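PDB 5HIW: cytochrome P450 CYP260B1 from Sorangium cellulosum, which is a bacterial cytochrome P450, a mostly helical protein that holds a haem (protoporphyrin IX containing iron) in its interior. Local coordinates for residues F140-E145 / A182-I187. Sequence-based numbering, arbitrary orientation.
Sequences FGLPEE and AQLREI
L142 and I187 make the apolar centre of this contact: CD2 of L142 lies 3.7 Å from CD1 of I187, and the two side chains cross at about a right angle. The same L142 methyl meets L184 more loosely, its CD2 standing 4.2 Å from L184 CD2. Q183 and I187, four residues apart, both point their CB at the loop, whereas L184 reaches L142 with the end of its side chain alone. On I187, chi1 of -66° sets CG1 anti to the carbonyl carbon, from where CD1 extends to L142.

Two backbone carbonyl oxygens pack on the same isoleucine. G141 O lies 3.4 Å from I187 CD1; F140 O sits 4.0 Å from I187 CG2 and at a like distance from CD1, so the terminal methyl lies near both oxygens. These are van der Waals contacts of C-H groups with oxygen. G141 is the first residue to leave helical geometry after helix 130-140, and its positive phi of 73° turns the chain into the loop that leads to helix 147-162. In this helical P450 fold the contact thus packs an interhelical loop against helix 167-191, at the periphery of the molecule. The F140 side chain leads away from 182-187, packs on helices 199-209 and 218-229, and lies about 6 Å from the bound haem; L184 also touches both of those helices.

The polar end of Q183 lies beside the apolar cluster. Its OE1 comes within 3.6 Å of L142 CD2 and lies farther, at 4.2 Å, from P143 CD, and the Q183 and L142 side chains cross nearly at right angles. The amide's polar needs are met elsewhere: NE2 bonds to N150 OD1 on helix 147-162, and OE1 is also hydrogen-bonded outside the two segments.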
# COMPACT_ATOMS: atom_id res chain seq x y z
N PHE A 140 -15.36 -5.12 -8.11
CA PHE A 140 -15.53 -4.49 -9.37
C PHE A 140 -16.30 -5.30 -10.43
O PHE A 140 -16.33 -4.87 -11.59
CB PHE A 140 -14.20 -3.95 -9.90
CG PHE A 140 -13.50 -2.97 -8.97
CD1 PHE A 140 -14.09 -1.72 -8.66
CD2 PHE A 140 -12.27 -3.27 -8.38
CE1 PHE A 140 -13.44 -0.82 -7.80
CE2 PHE A 140 -11.65 -2.42 -7.52
CZ PHE A 140 -12.21 -1.16 -7.25
N GLY A 141 -16.95 -6.37 -10.01
CA GLY A 141 -17.89 -7.15 -10.85
C GLY A 141 -17.11 -7.95 -11.88
O GLY A 141 -17.65 -8.32 -12.90
N LEU A 142 -15.83 -8.21 -11.61
CA LEU A 142 -15.05 -9.06 -12.52
C LEU A 142 -15.34 -10.50 -12.25
O LEU A 142 -15.42 -10.94 -11.13
CB LEU A 142 -13.56 -8.76 -12.47
CG LEU A 142 -13.11 -7.39 -12.91
CD1 LEU A 142 -11.71 -7.01 -12.37
CD2 LEU A 142 -13.09 -7.30 -14.42
N PRO A 143 -15.38 -11.30 -13.28
CA PRO A 143 -15.78 -12.70 -13.15
C PRO A 143 -14.80 -13.53 -12.39
O PRO A 143 -13.62 -13.39 -12.65
CB PRO A 143 -15.85 -13.21 -14.63
CG PRO A 143 -15.52 -12.04 -15.48
CD PRO A 143 -15.12 -10.85 -14.64
N GLU A 144 -15.27 -14.43 -11.55
CA GLU A 144 -14.45 -15.32 -10.83
C GLU A 144 -13.56 -16.16 -11.76
O GLU A 144 -12.42 -16.42 -11.42
CB GLU A 144 -15.24 -16.24 -9.93
CG GLU A 144 -14.33 -17.33 -9.35
CD GLU A 144 -14.53 -17.70 -7.91
OE1 GLU A 144 -15.18 -16.93 -7.15
OE2 GLU A 144 -14.02 -18.80 -7.57
N GLU A 145 -14.05 -16.54 -12.93
CA GLU A 145 -13.24 -17.46 -13.77
C GLU A 145 -12.05 -16.75 -14.39
O GLU A 145 -11.15 -17.39 -14.96
CB GLU A 145 -14.13 -18.13 -14.85
CG GLU A 145 -14.53 -17.21 -15.95
CD GLU A 145 -15.82 -16.45 -15.70
OE1 GLU A 145 -16.38 -16.42 -14.51
OE2 GLU A 145 -16.23 -15.84 -16.73
N ALA A 182 -11.33 -3.27 -21.52
CA ALA A 182 -12.43 -3.88 -22.25
C ALA A 182 -13.36 -4.69 -21.37
O ALA A 182 -14.58 -4.65 -21.53
CB ALA A 182 -11.86 -4.74 -23.37
N GLN A 183 -12.82 -5.44 -20.41
CA GLN A 183 -13.66 -6.11 -19.45
C GLN A 183 -14.48 -5.08 -18.62
O GLN A 183 -15.63 -5.30 -18.29
CB GLN A 183 -12.83 -6.93 -18.43
CG GLN A 183 -12.21 -8.15 -19.02
CD GLN A 183 -11.39 -8.88 -17.99
OE1 GLN A 183 -11.92 -9.50 -17.08
NE2 GLN A 183 -10.10 -8.93 -18.25
N LEU A 184 -13.81 -4.04 -18.25
CA LEU A 184 -14.41 -3.04 -17.30
C LEU A 184 -15.41 -2.11 -18.04
O LEU A 184 -16.43 -1.74 -17.49
CB LEU A 184 -13.32 -2.23 -16.71
CG LEU A 184 -12.54 -2.92 -15.58
CD1 LEU A 184 -11.38 -2.03 -15.30
CD2 LEU A 184 -13.38 -3.16 -14.35
N ARG A 185 -15.11 -1.77 -19.30
CA ARG A 185 -16.11 -1.13 -20.18
C ARG A 185 -17.34 -1.94 -20.29
O ARG A 185 -18.43 -1.41 -20.20
CB ARG A 185 -15.60 -0.96 -21.59
CG ARG A 185 -15.18 0.44 -21.86
CD ARG A 185 -14.52 0.57 -23.21
NE ARG A 185 -13.93 1.90 -23.24
CZ ARG A 185 -12.63 2.16 -23.23
NH1 ARG A 185 -11.73 1.17 -23.25
NH2 ARG A 185 -12.22 3.42 -23.23
N GLU A 186 -17.20 -3.21 -20.57
CA GLU A 186 -18.37 -4.05 -20.74
C GLU A 186 -19.22 -4.08 -19.48
O GLU A 186 -20.45 -4.01 -19.54
CB GLU A 186 -17.92 -5.45 -21.07
CG GLU A 186 -19.03 -6.47 -21.00
CD GLU A 186 -18.52 -7.80 -21.49
OE1 GLU A 186 -17.31 -8.02 -21.34
OE2 GLU A 186 -19.30 -8.58 -22.07
N ILE A 187 -18.55 -4.20 -18.32
CA ILE A 187 -19.25 -4.16 -17.06
C ILE A 187 -19.88 -2.76 -16.84
O ILE A 187 -21.02 -2.66 -16.41
CB ILE A 187 -18.27 -4.53 -15.90
CG1 ILE A 187 -17.84 -5.98 -16.03
CG2 ILE A 187 -18.96 -4.37 -14.54
CD1 ILE A 187 -16.49 -6.26 -15.38